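Local coordinates for protein dnab-like replicative helicase (Bacillus phage SPP1, PDB 3BH0) that probably couples ATP hydrolysis to 5'-3' unwinding of duplex DNA as the replicative helicase of the phage, this chain being its ATPase domain, at residues K66-V71 and D256-E261; T49-G54 and G180-V185; Q205-S210 and S250-Q255; I260-R265 and I282-R287; Q162-I167 and R211-M216. All coordinates share one frame; numbering follows the deposited sequence.

Interaction 1 (K66-V71 and D256-E261)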
# COMPACT_ATOMS: atom_id res chain seq x y z
N LYS A 66 9.71 7.52 -0.67
CA LYS A 66 10.15 8.90 -0.48
C LYS A 66 8.94 9.80 -0.30
O LYS A 66 7.91 9.62 -0.95
CB LYS A 66 10.97 9.41 -1.69
CG LYS A 66 12.07 8.46 -2.21
CD LYS A 66 13.11 8.08 -1.15
CE LYS A 66 14.13 7.12 -1.74
NZ LYS A 66 14.53 6.11 -0.72
N ARG A 67 9.10 10.79 0.57
CA ARG A 67 8.14 11.87 0.77
C ARG A 67 7.39 12.36 -0.49
O ARG A 67 6.32 12.93 -0.38
CB ARG A 67 8.84 13.04 1.46
CG ARG A 67 9.51 12.69 2.79
CD ARG A 67 8.79 13.35 3.97
NE ARG A 67 9.66 13.44 5.16
CZ ARG A 67 9.40 14.19 6.23
NH1 ARG A 67 8.30 14.95 6.30
NH2 ARG A 67 10.26 14.19 7.26
N ARG A 68 7.91 12.15 -1.69
CA ARG A 68 7.13 12.60 -2.85
C ARG A 68 6.39 11.49 -3.64
O ARG A 68 5.58 11.77 -4.54
CB ARG A 68 8.05 13.44 -3.78
CG ARG A 68 8.90 12.65 -4.77
CD ARG A 68 8.40 12.83 -6.21
NE ARG A 68 9.09 11.92 -7.12
CZ ARG A 68 8.90 11.84 -8.44
NH1 ARG A 68 8.02 12.61 -9.06
NH2 ARG A 68 9.61 10.97 -9.15
N ASN A 69 6.67 10.23 -3.28
CA ASN A 69 6.26 9.09 -4.10
C ASN A 69 4.75 8.87 -4.19
O ASN A 69 4.01 9.03 -3.23
CB ASN A 69 6.92 7.78 -3.62
CG ASN A 69 8.43 7.79 -3.76
OD1 ASN A 69 9.11 6.95 -3.17
ND2 ASN A 69 8.98 8.74 -4.55
N PHE A 70 4.33 8.50 -5.38
CA PHE A 70 2.98 8.03 -5.61
C PHE A 70 3.14 6.57 -6.03
O PHE A 70 3.63 6.28 -7.13
CB PHE A 70 2.31 8.88 -6.70
CG PHE A 70 0.95 8.42 -7.08
CD1 PHE A 70 0.09 7.87 -6.13
CD2 PHE A 70 0.51 8.56 -8.38
CE1 PHE A 70 -1.17 7.44 -6.49
CE2 PHE A 70 -0.76 8.14 -8.75
CZ PHE A 70 -1.60 7.58 -7.80
N VAL A 71 2.79 5.67 -5.12
CA VAL A 71 2.93 4.25 -5.39
C VAL A 71 1.60 3.54 -5.54
O VAL A 71 0.63 3.80 -4.83
CB VAL A 71 3.97 3.52 -4.44
CG1 VAL A 71 4.41 4.41 -3.33
CG2 VAL A 71 3.46 2.20 -3.92
N ASP A 256 1.75 8.72 -13.98
CA ASP A 256 1.91 9.48 -12.74
C ASP A 256 2.67 8.78 -11.62
O ASP A 256 3.40 9.43 -10.87
CB ASP A 256 0.55 9.99 -12.26
CG ASP A 256 -0.04 11.01 -13.20
OD1 ASP A 256 0.74 11.76 -13.84
OD2 ASP A 256 -1.28 11.06 -13.33
N ALA A 257 2.51 7.47 -11.51
CA ALA A 257 3.11 6.70 -10.43
C ALA A 257 4.63 6.60 -10.57
O ALA A 257 5.17 6.42 -11.67
CB ALA A 257 2.49 5.32 -10.33
N ASP A 258 5.31 6.73 -9.45
CA ASP A 258 6.74 6.51 -9.40
C ASP A 258 7.01 5.02 -9.26
O ASP A 258 7.96 4.49 -9.84
CB ASP A 258 7.31 7.31 -8.22
CG ASP A 258 6.86 8.76 -8.26
OD1 ASP A 258 7.07 9.41 -9.32
OD2 ASP A 258 6.24 9.23 -7.29
N ILE A 259 6.17 4.36 -8.48
CA ILE A 259 6.29 2.94 -8.23
C ILE A 259 4.97 2.22 -8.50
O ILE A 259 3.90 2.65 -8.05
CB ILE A 259 6.81 2.65 -6.81
CG1 ILE A 259 8.13 3.41 -6.58
CG2 ILE A 259 7.01 1.14 -6.61
CD1 ILE A 259 8.68 3.40 -5.15
N ILE A 260 5.04 1.14 -9.25
CA ILE A 260 3.90 0.28 -9.48
C ILE A 260 4.28 -1.14 -9.11
O ILE A 260 5.11 -1.78 -9.75
CB ILE A 260 3.41 0.35 -10.94
CG1 ILE A 260 3.01 1.79 -11.29
CG2 ILE A 260 2.27 -0.67 -11.17
CD1 ILE A 260 2.63 2.01 -12.77
N GLU A 261 3.67 -1.63 -8.04
CA GLU A 261 3.87 -3.01 -7.67
C GLU A 261 2.64 -3.86 -7.95
O GLU A 261 1.56 -3.61 -7.42
CB GLU A 261 4.39 -3.12 -6.23
CG GLU A 261 3.89 -2.07 -5.29
CD GLU A 261 4.77 -1.89 -4.06
OE1 GLU A 261 5.80 -1.23 -4.18
OE2 GLU A 261 4.41 -2.37 -2.97

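Interaction 2 (T49-G54 and G180-V185)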
# COMPACT_ATOMS: atom_id res chain seq x y z
N THR A 49 16.66 4.72 3.27
CA THR A 49 16.47 6.14 3.43
C THR A 49 15.01 6.40 3.79
O THR A 49 14.71 6.85 4.90
CB THR A 49 16.83 6.89 2.13
OG1 THR A 49 18.20 6.64 1.81
CG2 THR A 49 16.60 8.39 2.26
N GLY A 50 14.12 6.10 2.85
CA GLY A 50 12.70 6.40 3.01
C GLY A 50 11.92 5.47 3.93
O GLY A 50 12.49 4.71 4.71
N VAL A 51 10.60 5.56 3.82
CA VAL A 51 9.68 4.77 4.62
C VAL A 51 9.74 3.33 4.13
O VAL A 51 9.57 3.08 2.93
CB VAL A 51 8.23 5.26 4.47
CG1 VAL A 51 7.33 4.56 5.46
CG2 VAL A 51 8.14 6.77 4.64
N PRO A 52 9.98 2.38 5.05
CA PRO A 52 10.05 0.98 4.64
C PRO A 52 8.65 0.35 4.45
O PRO A 52 7.73 0.61 5.24
CB PRO A 52 10.78 0.30 5.80
CG PRO A 52 10.42 1.14 7.01
CD PRO A 52 10.20 2.54 6.51
N SER A 53 8.51 -0.45 3.40
CA SER A 53 7.38 -1.37 3.26
C SER A 53 7.46 -2.46 4.32
O SER A 53 6.44 -2.97 4.76
CB SER A 53 7.43 -2.02 1.89
OG SER A 53 8.63 -2.74 1.75
N GLY A 54 8.69 -2.80 4.72
CA GLY A 54 8.96 -3.84 5.70
C GLY A 54 9.30 -5.15 5.03
O GLY A 54 9.58 -6.16 5.69
N GLY A 180 6.98 16.02 13.48
CA GLY A 180 8.05 15.73 12.52
C GLY A 180 7.87 14.44 11.75
O GLY A 180 8.84 13.89 11.18
N LYS A 181 6.63 13.94 11.72
CA LYS A 181 6.36 12.60 11.23
C LYS A 181 6.03 12.58 9.75
O LYS A 181 5.22 13.37 9.27
CB LYS A 181 5.23 11.96 12.03
CG LYS A 181 5.43 11.94 13.53
CD LYS A 181 6.28 10.76 13.97
CE LYS A 181 6.03 10.45 15.43
NZ LYS A 181 4.66 9.87 15.66
N ARG A 182 6.66 11.66 9.03
CA ARG A 182 6.28 11.38 7.65
C ARG A 182 4.96 10.60 7.61
O ARG A 182 4.87 9.51 8.20
CB ARG A 182 7.41 10.67 6.89
CG ARG A 182 8.56 10.17 7.76
CD ARG A 182 9.72 9.64 6.94
NE ARG A 182 10.07 8.29 7.37
CZ ARG A 182 11.17 7.63 7.02
NH1 ARG A 182 12.07 8.18 6.23
NH2 ARG A 182 11.37 6.40 7.48
N VAL A 183 3.95 11.20 6.97
CA VAL A 183 2.60 10.64 6.80
C VAL A 183 2.52 9.79 5.53
O VAL A 183 3.13 10.12 4.50
CB VAL A 183 1.54 11.79 6.70
CG1 VAL A 183 0.12 11.25 6.48
CG2 VAL A 183 1.56 12.66 7.95
N ILE A 184 1.78 8.68 5.59
CA ILE A 184 1.61 7.82 4.43
C ILE A 184 0.12 7.66 4.17
O ILE A 184 -0.62 7.21 5.04
CB ILE A 184 2.28 6.44 4.64
CG1 ILE A 184 3.77 6.63 4.94
CG2 ILE A 184 2.07 5.52 3.41
CD1 ILE A 184 4.20 6.03 6.25
N VAL A 185 -0.33 8.03 2.98
CA VAL A 185 -1.76 7.96 2.65
C VAL A 185 -2.05 6.70 1.83
O VAL A 185 -1.65 6.60 0.68
CB VAL A 185 -2.22 9.25 1.92
CG1 VAL A 185 -3.73 9.27 1.69
CG2 VAL A 185 -1.79 10.49 2.73

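Interaction 3 (Q205-S210 and S250-Q255)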
# COMPACT_ATOMS: atom_id res chain seq x y z
N GLN A 205 -12.06 10.78 -15.60
CA GLN A 205 -12.20 10.76 -14.15
C GLN A 205 -11.02 10.07 -13.48
O GLN A 205 -10.46 10.60 -12.52
CB GLN A 205 -13.49 10.05 -13.76
CG GLN A 205 -14.77 10.81 -14.13
CD GLN A 205 -15.99 9.92 -14.03
OE1 GLN A 205 -15.86 8.69 -14.07
NE2 GLN A 205 -17.17 10.51 -13.91
N ILE A 206 -10.62 8.90 -13.99
CA ILE A 206 -9.47 8.19 -13.41
C ILE A 206 -8.16 8.95 -13.66
O ILE A 206 -7.30 8.99 -12.80
CB ILE A 206 -9.35 6.73 -13.91
CG1 ILE A 206 -10.63 5.93 -13.65
CG2 ILE A 206 -8.10 6.07 -13.33
CD1 ILE A 206 -10.93 5.62 -12.20
N SER A 207 -8.03 9.55 -14.84
CA SER A 207 -6.89 10.41 -15.15
C SER A 207 -6.76 11.55 -14.14
O SER A 207 -5.68 11.76 -13.57
CB SER A 207 -7.03 10.97 -16.57
OG SER A 207 -6.76 9.96 -17.53
N GLN A 208 -7.87 12.27 -13.91
CA GLN A 208 -7.92 13.36 -12.91
C GLN A 208 -7.58 12.86 -11.52
O GLN A 208 -6.71 13.43 -10.86
CB GLN A 208 -9.28 14.06 -12.89
CG GLN A 208 -9.55 14.85 -11.59
CD GLN A 208 -10.25 14.00 -10.51
OE1 GLN A 208 -11.20 13.28 -10.79
NE2 GLN A 208 -9.77 14.10 -9.27
N ILE A 209 -8.24 11.79 -11.08
CA ILE A 209 -7.91 11.20 -9.78
C ILE A 209 -6.41 10.92 -9.66
O ILE A 209 -5.80 11.23 -8.64
CB ILE A 209 -8.71 9.92 -9.48
CG1 ILE A 209 -10.20 10.23 -9.33
CG2 ILE A 209 -8.16 9.23 -8.21
CD1 ILE A 209 -11.12 9.00 -9.42
N SER A 210 -5.82 10.38 -10.72
CA SER A 210 -4.39 10.03 -10.73
C SER A 210 -3.46 11.26 -10.62
O SER A 210 -2.57 11.31 -9.77
CB SER A 210 -4.06 9.19 -11.98
OG SER A 210 -2.68 9.22 -12.31
N SER A 250 -7.71 3.33 -17.41
CA SER A 250 -7.20 4.44 -16.61
C SER A 250 -6.28 5.38 -17.41
O SER A 250 -6.41 6.61 -17.32
CB SER A 250 -6.47 3.87 -15.39
OG SER A 250 -7.28 2.92 -14.70
N GLY A 251 -5.36 4.78 -18.17
CA GLY A 251 -4.35 5.51 -18.96
C GLY A 251 -3.28 6.21 -18.12
O GLY A 251 -2.21 5.66 -17.84
N GLN A 252 -3.60 7.45 -17.73
CA GLN A 252 -2.75 8.31 -16.92
C GLN A 252 -2.01 7.59 -15.79
O GLN A 252 -0.88 7.93 -15.45
CB GLN A 252 -3.63 9.41 -16.35
CG GLN A 252 -2.92 10.44 -15.52
CD GLN A 252 -2.06 11.37 -16.35
OE1 GLN A 252 -0.83 11.28 -16.33
NE2 GLN A 252 -2.71 12.28 -17.09
N LEU A 253 -2.67 6.58 -15.23
CA LEU A 253 -2.23 5.91 -14.01
C LEU A 253 -0.76 5.45 -14.02
O LEU A 253 -0.04 5.65 -13.04
CB LEU A 253 -3.19 4.75 -13.69
CG LEU A 253 -3.41 4.32 -12.23
CD1 LEU A 253 -3.56 5.51 -11.31
CD2 LEU A 253 -4.65 3.44 -12.14
N GLU A 254 -0.32 4.84 -15.12
CA GLU A 254 1.06 4.37 -15.21
C GLU A 254 2.07 5.51 -15.35
O GLU A 254 3.23 5.39 -14.94
CB GLU A 254 1.24 3.35 -16.34
CG GLU A 254 1.33 3.92 -17.75
CD GLU A 254 1.84 2.91 -18.77
OE1 GLU A 254 1.05 2.56 -19.67
OE2 GLU A 254 3.02 2.47 -18.67
N GLN A 255 1.62 6.62 -15.92
CA GLN A 255 2.50 7.77 -16.10
C GLN A 255 2.78 8.50 -14.78
O GLN A 255 3.94 8.79 -14.48
CB GLN A 255 1.96 8.69 -17.20
CG GLN A 255 2.21 8.06 -18.60
CD GLN A 255 1.40 8.67 -19.72
OE1 GLN A 255 1.26 9.89 -19.81
NE2 GLN A 255 0.88 7.83 -20.61

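Interaction 4 (I260-R265 and I282-R287)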
# COMPACT_ATOMS: atom_id res chain seq x y z
N ILE A 260 5.04 1.14 -9.25
CA ILE A 260 3.90 0.28 -9.48
C ILE A 260 4.28 -1.14 -9.11
O ILE A 260 5.11 -1.78 -9.75
CB ILE A 260 3.41 0.35 -10.94
CG1 ILE A 260 3.01 1.79 -11.29
CG2 ILE A 260 2.27 -0.67 -11.17
CD1 ILE A 260 2.63 2.01 -12.77
N GLU A 261 3.67 -1.63 -8.04
CA GLU A 261 3.87 -3.01 -7.67
C GLU A 261 2.64 -3.86 -7.95
O GLU A 261 1.56 -3.61 -7.42
CB GLU A 261 4.39 -3.12 -6.23
CG GLU A 261 3.89 -2.07 -5.29
CD GLU A 261 4.77 -1.89 -4.06
OE1 GLU A 261 5.80 -1.23 -4.18
OE2 GLU A 261 4.41 -2.37 -2.97
N PHE A 262 2.80 -4.82 -8.86
CA PHE A 262 1.80 -5.83 -9.13
C PHE A 262 1.99 -7.01 -8.18
O PHE A 262 3.11 -7.33 -7.79
CB PHE A 262 1.92 -6.34 -10.56
CG PHE A 262 1.58 -5.33 -11.62
CD1 PHE A 262 0.46 -4.52 -11.51
CD2 PHE A 262 2.35 -5.24 -12.77
CE1 PHE A 262 0.14 -3.59 -12.52
CE2 PHE A 262 2.03 -4.33 -13.79
CZ PHE A 262 0.93 -3.51 -13.66
N LEU A 263 0.88 -7.64 -7.81
CA LEU A 263 0.89 -8.88 -7.06
C LEU A 263 0.37 -10.01 -7.94
O LEU A 263 -0.61 -9.86 -8.67
CB LEU A 263 0.05 -8.78 -5.79
CG LEU A 263 0.60 -8.19 -4.48
CD1 LEU A 263 1.86 -7.35 -4.61
CD2 LEU A 263 -0.48 -7.36 -3.85
N TYR A 264 1.04 -11.15 -7.87
CA TYR A 264 0.64 -12.33 -8.59
C TYR A 264 0.87 -13.51 -7.68
O TYR A 264 1.95 -13.66 -7.12
CB TYR A 264 1.47 -12.46 -9.86
CG TYR A 264 1.22 -13.71 -10.67
CD1 TYR A 264 0.10 -13.82 -11.48
CD2 TYR A 264 2.13 -14.76 -10.63
CE1 TYR A 264 -0.11 -14.96 -12.24
CE2 TYR A 264 1.92 -15.90 -11.37
CZ TYR A 264 0.80 -16.00 -12.17
OH TYR A 264 0.59 -17.14 -12.92
N ARG A 265 -0.16 -14.33 -7.53
CA ARG A 265 -0.09 -15.53 -6.70
C ARG A 265 -0.31 -16.74 -7.61
O ARG A 265 -1.45 -17.06 -7.96
CB ARG A 265 -1.14 -15.41 -5.60
CG ARG A 265 -1.03 -16.43 -4.50
CD ARG A 265 -2.14 -16.22 -3.49
NE ARG A 265 -2.80 -17.48 -3.20
CZ ARG A 265 -4.07 -17.77 -3.51
NH1 ARG A 265 -4.85 -16.86 -4.09
NH2 ARG A 265 -4.56 -18.97 -3.22
N ILE A 282 5.72 -7.84 -8.27
CA ILE A 282 6.36 -7.43 -9.51
C ILE A 282 6.38 -5.90 -9.59
O ILE A 282 5.34 -5.28 -9.76
CB ILE A 282 5.63 -7.99 -10.76
CG1 ILE A 282 5.31 -9.47 -10.57
CG2 ILE A 282 6.45 -7.72 -12.03
CD1 ILE A 282 4.34 -10.04 -11.62
N ILE A 283 7.58 -5.32 -9.44
CA ILE A 283 7.83 -3.89 -9.64
C ILE A 283 7.87 -3.62 -11.15
O ILE A 283 8.87 -3.88 -11.81
CB ILE A 283 9.17 -3.45 -8.96
CG1 ILE A 283 9.08 -3.54 -7.43
CG2 ILE A 283 9.50 -2.01 -9.30
CD1 ILE A 283 9.28 -4.95 -6.83
N ALA A 284 6.75 -3.14 -11.70
CA ALA A 284 6.62 -2.97 -13.15
C ALA A 284 7.09 -1.59 -13.60
O ALA A 284 7.40 -1.37 -14.77
CB ALA A 284 5.21 -3.22 -13.58
N LYS A 285 7.14 -0.65 -12.65
CA LYS A 285 7.64 0.68 -12.89
C LYS A 285 8.38 1.17 -11.67
O LYS A 285 7.92 1.01 -10.52
CB LYS A 285 6.53 1.66 -13.26
CG LYS A 285 7.08 2.97 -13.75
CD LYS A 285 6.04 4.05 -13.87
CE LYS A 285 6.70 5.37 -14.32
NZ LYS A 285 5.79 6.50 -14.12
N HIS A 286 9.54 1.76 -11.92
CA HIS A 286 10.35 2.34 -10.88
C HIS A 286 11.13 3.53 -11.44
O HIS A 286 12.09 3.37 -12.21
CB HIS A 286 11.29 1.28 -10.28
CG HIS A 286 11.88 1.70 -8.97
ND1 HIS A 286 12.59 0.83 -8.17
CD2 HIS A 286 11.86 2.88 -8.32
CE1 HIS A 286 12.98 1.47 -7.08
NE2 HIS A 286 12.56 2.72 -7.16
N ARG A 287 10.69 4.73 -11.05
CA ARG A 287 11.19 5.98 -11.63
C ARG A 287 12.67 6.24 -11.31
O ARG A 287 13.45 6.63 -12.18
CB ARG A 287 10.35 7.17 -11.17
CG ARG A 287 10.58 8.43 -12.00
CD ARG A 287 9.84 9.64 -11.49
NE ARG A 287 8.37 9.54 -11.57
CZ ARG A 287 7.65 9.49 -12.69
NH1 ARG A 287 8.23 9.48 -13.89
NH2 ARG A 287 6.33 9.43 -12.60

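Interaction 5 (Q162-I167 and R211-M216)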
# COMPACT_ATOMS: atom_id res chain seq x y z
N GLN A 162 -15.46 9.40 -1.03
CA GLN A 162 -14.32 10.26 -0.76
C GLN A 162 -13.68 10.67 -2.07
O GLN A 162 -13.37 9.82 -2.91
CB GLN A 162 -13.25 9.56 0.10
CG GLN A 162 -13.72 9.02 1.42
CD GLN A 162 -12.59 8.42 2.22
OE1 GLN A 162 -11.51 8.99 2.30
NE2 GLN A 162 -12.81 7.24 2.79
N SER A 163 -13.51 11.98 -2.25
CA SER A 163 -12.79 12.52 -3.40
C SER A 163 -11.32 12.66 -3.00
O SER A 163 -10.98 12.46 -1.82
CB SER A 163 -13.38 13.89 -3.74
OG SER A 163 -13.34 14.73 -2.59
N VAL A 164 -10.46 13.00 -3.94
CA VAL A 164 -9.07 13.36 -3.58
C VAL A 164 -9.07 14.64 -2.74
O VAL A 164 -8.26 14.79 -1.83
CB VAL A 164 -8.16 13.55 -4.81
CG1 VAL A 164 -6.74 13.95 -4.37
CG2 VAL A 164 -8.10 12.29 -5.61
N ASN A 165 -9.99 15.54 -3.05
CA ASN A 165 -10.15 16.77 -2.30
C ASN A 165 -10.41 16.47 -0.84
O ASN A 165 -9.73 17.01 0.05
CB ASN A 165 -11.32 17.56 -2.90
CG ASN A 165 -11.14 19.04 -2.73
OD1 ASN A 165 -11.36 19.59 -1.64
ND2 ASN A 165 -10.72 19.71 -3.81
N TYR A 166 -11.36 15.58 -0.59
CA TYR A 166 -11.67 15.10 0.75
C TYR A 166 -10.43 14.56 1.44
O TYR A 166 -10.19 14.83 2.61
CB TYR A 166 -12.79 14.05 0.69
CG TYR A 166 -13.10 13.41 2.02
CD1 TYR A 166 -14.15 13.88 2.81
CD2 TYR A 166 -12.34 12.33 2.49
CE1 TYR A 166 -14.43 13.28 4.05
CE2 TYR A 166 -12.60 11.74 3.71
CZ TYR A 166 -13.64 12.21 4.48
OH TYR A 166 -13.90 11.62 5.70
N ILE A 167 -9.63 13.79 0.71
CA ILE A 167 -8.44 13.13 1.29
C ILE A 167 -7.32 14.13 1.54
O ILE A 167 -6.58 14.01 2.52
CB ILE A 167 -7.95 11.95 0.41
CG1 ILE A 167 -9.03 10.85 0.36
CG2 ILE A 167 -6.59 11.43 0.88
CD1 ILE A 167 -8.71 9.67 -0.51
N ARG A 211 -3.69 12.26 -11.48
CA ARG A 211 -2.92 13.52 -11.44
C ARG A 211 -2.98 14.16 -10.07
O ARG A 211 -1.94 14.55 -9.51
CB ARG A 211 -3.41 14.52 -12.49
CG ARG A 211 -2.98 14.20 -13.89
CD ARG A 211 -3.35 15.33 -14.85
NE ARG A 211 -4.79 15.58 -14.87
CZ ARG A 211 -5.62 15.02 -15.73
NH1 ARG A 211 -5.14 14.17 -16.63
NH2 ARG A 211 -6.93 15.30 -15.71
N ASP A 212 -4.19 14.24 -9.52
CA ASP A 212 -4.43 14.89 -8.24
C ASP A 212 -3.76 14.15 -7.07
O ASP A 212 -3.25 14.79 -6.12
CB ASP A 212 -5.95 15.10 -8.01
CG ASP A 212 -6.57 16.10 -9.01
OD1 ASP A 212 -5.82 16.67 -9.84
OD2 ASP A 212 -7.80 16.33 -8.99
N LEU A 213 -3.75 12.82 -7.15
CA LEU A 213 -3.11 11.99 -6.11
C LEU A 213 -1.61 12.22 -6.08
O LEU A 213 -1.00 12.24 -5.02
CB LEU A 213 -3.43 10.49 -6.28
CG LEU A 213 -4.81 10.08 -5.75
CD1 LEU A 213 -5.13 8.63 -6.07
CD2 LEU A 213 -4.97 10.36 -4.24
N LYS A 214 -1.02 12.38 -7.26
CA LYS A 214 0.42 12.63 -7.37
C LYS A 214 0.75 14.07 -6.92
O LYS A 214 1.71 14.30 -6.17
CB LYS A 214 0.90 12.33 -8.80
CG LYS A 214 2.36 12.70 -9.12
CD LYS A 214 3.34 12.23 -8.06
CE LYS A 214 4.78 12.51 -8.46
NZ LYS A 214 5.71 11.98 -7.41
N LYS A 215 -0.06 15.03 -7.37
CA LYS A 215 0.06 16.43 -6.96
C LYS A 215 -0.02 16.54 -5.42
O LYS A 215 0.82 17.19 -4.80
CB LYS A 215 -1.02 17.29 -7.63
CG LYS A 215 -0.59 18.74 -7.82
CD LYS A 215 -1.75 19.67 -8.09
CE LYS A 215 -2.03 19.81 -9.58
NZ LYS A 215 -3.05 20.88 -9.82
N MET A 216 -1.02 15.88 -4.83
CA MET A 216 -1.16 15.80 -3.38
C MET A 216 0.08 15.22 -2.69
O MET A 216 0.55 15.76 -1.70
CB MET A 216 -2.39 14.99 -3.01
CG MET A 216 -2.57 14.82 -1.49
SD MET A 216 -4.09 13.95 -1.07
CE MET A 216 -3.63 12.26 -1.46

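Interaction 1 (K66-V71 and D256-E261)
Backbone and carboxylate hydrogen bonds fix the start of one strand to the start of another. Phe70 N donates to Asp258 OD2 (2.8 Å), which accepts through its anti lone pair. Phe70 O takes Asp258 N in return (2.9 Å) and a weak, long bond from Ile259 N, so Asp258 holds the backbone N of Phe70 through its carboxylate and the backbone O through its own N-H.

Among the charges, Asp258 OD1 lies over one face of the Arg68 guanidinium, well out of its plane, a charge pairing without a directed N-H. Asp258 has further salt bridges to Arg287 and Lys214, which should keep this buried carboxylate ionised.

The apolar contacts lie further along the strands. Phe70, with CG anti to its backbone N (chi1 176°), brings the CD2 edge of its ring to the carbonyl carbon of Asp256, while Val71 CB meets Ile259 CB at 3.8 Å. Val71 and Ile259 form a parallel bridge, the pairing of neighbouring strands expected in the central sheet of a RecA-like P-loop ATPase.

Interaction 2 (T49-G54 and G180-V185)
The Arg182 guanidinium is gripped at two nitrogens: NE by a salt bridge to Asp97, NH1 by a hydrogen bond to Thr49 O. The second measures 3.2 Å from Arg182 NH1 to Thr49 O and is nearly straight at 165°. Thr49 O sits at the edge of the guanidinium, only 5° out of its plane, and accepts on a lone pair. With NE and NH1 both engaged, rotation of the flat group is restrained. The chain gets there by way of a bend at chi3 (-127°), which turns the group to lie against the backbone of the loop.

The two methyls of Val51 divide between Arg182 and Ile184, two residues apart on the same side of the chain. Its CG2, anti to its own carbonyl carbon, comes tip to tip with the arginine and meets Arg182 NE over one face at 3.7 Å; the backbone Val51 N lies over a face too, offset toward the rim. This is where the loop between helices 31-42 and 56-62 meets the beginning of strand 183-188, one of the parallel strands of the RecA-like core. The other branch, Val51 CG1, points to the end of Ile184, 3.5 Å from CD1. Helix 81-93 packs against the pair through Met92. Next along the loop, Pro52 CD comes up to Arg182 NH2 at 4.1 Å, the two side chains crossing at about a right angle.

Interaction 3 (Q205-S210 and S250-Q255)
This is a close, mainly van der Waals contact between helix 202-220 and the start of helix 252-256 with the turn that leads into it, at the periphery of the RecA-like ATPase fold. No hydrogen bond joins the two segments, and small residues on the longer helix let the backbones come near: the CA atoms of Ser207 and Gln252 are 5.0 Å apart.

Ile206 sends its CG2 branch, anti to the backbone N, onto Ser250, reaching CB at 3.4 Å. Its CG1 arm turns the other way, beside its own backbone N.

Ser207 and Gln252 meet next, Ser207 OG lying 3.4 Å from Gln252 CB; that hydroxyl is bonded within its own helix to Thr203 O. One turn on, Ser210 has its OG anti to the backbone N (chi1 159°), which directs it across to the short helix, where it hydrogen-bonds to the Asp256 carboxylate. The methylene behind that hydroxyl rests on leucine: Ser210 CB is 3.8 Å from Leu253 CD1.

Interaction 4 (I260-R265 and I282-R287)
Phe262 and Ala284 make the tightest side-chain meeting between these two antiparallel strands: Phe262 CE2 lies 3.4 Å from Ala284 CB. The ring has its CG beside the backbone N (chi1 -67°), which swings it back along its own strand, so that Ile260 CG2 lies over one face, offset toward the rim, and the CD2-CE2 side comes up to the alanine methyl. Ile282 packs at the root of the same phenylalanine, CB to CB at 4.1 Å, and extends its CD1 to Tyr264 CB. At the other end Ile260 crosses Lys285 obliquely, its CD1 against the Lys285 CB. Beyond that point the lysine chain runs on extended to leave its amine with Ala257 O and Glu254 O.

Backbone bonds set this register. Phe262 and Ile282 form a hydrogen-bonded pair, Phe262 N to Ile282 O and Ile282 N to Phe262 O both at 2.7 Å. Ala284 N then approaches Ile260 O almost along the C=O axis, at 2.9 Å. Glu261 and Ile283, the non-hydrogen-bonded pair between, carry their side chains to the opposite face, toward Leu58 of helix 56-62.

In the sheet, strand 259-265 has strand 70-74 running parallel on its other flank, and strand 278-286 begins the antiparallel extension that continues with strand 292-299.

Interaction 5 (Q162-I167 and R211-M216)
Two helices approach most closely at Val164 and Leu213, their CA atoms 6.6 Å apart. Ser163 is the N-cap of helix 164-176: its OG accepts from Tyr166 N at 2.9 Å, fixing the first turn from which Val164 projects.

Val164 splits its two methyls between neighbours. CG1, anti to the backbone N, sits 3.9 Å from Asp212 CB, touching the methylene while the carboxylate itself bonds to Gln208 of its own helix. CG2 meets Leu213 CD2, also at 3.9 Å. Both helices lie on the same face of the central sheet of the RecA-like fold, where Ile167 and Leu213 each reach Ile187 of strand 183-188.

One turn after Val164, Ile167 presents CG2 to the end of Met216, the two side chains crossing at about a right angle. The methionine is extended through CG and SD and then bends at chi3 (76°), bringing CE within 3.9 Å of Ile167 CG2; its SD also lies 4.2 Å from Val164 CG1.

Strand 259-265 joins interactions 1 and 4, which share Ile260 and Glu261 and add successive strands to one sheet. Lys214 NZ, on the helix of interaction 5, reaches Arg68 O of interaction 1 at 2.9 Å. Interactions 3 and 5 use successive turns of helix 202-220, their centres about 12 Å apart, and Glu254 O lies 2.9 Å from Lys285 NZ to tie interaction 3 to interaction 4. Interaction 2, centred about 12 Å from interaction 1, meets it where Lys66 packs on Thr49 and Gly50, and touches interaction 5 through Val185 and Ile167. Phe262 lies near the probable Walker A loop without touching it, while Arg265 NH1 hydrogen-bonds to Ser78 O there.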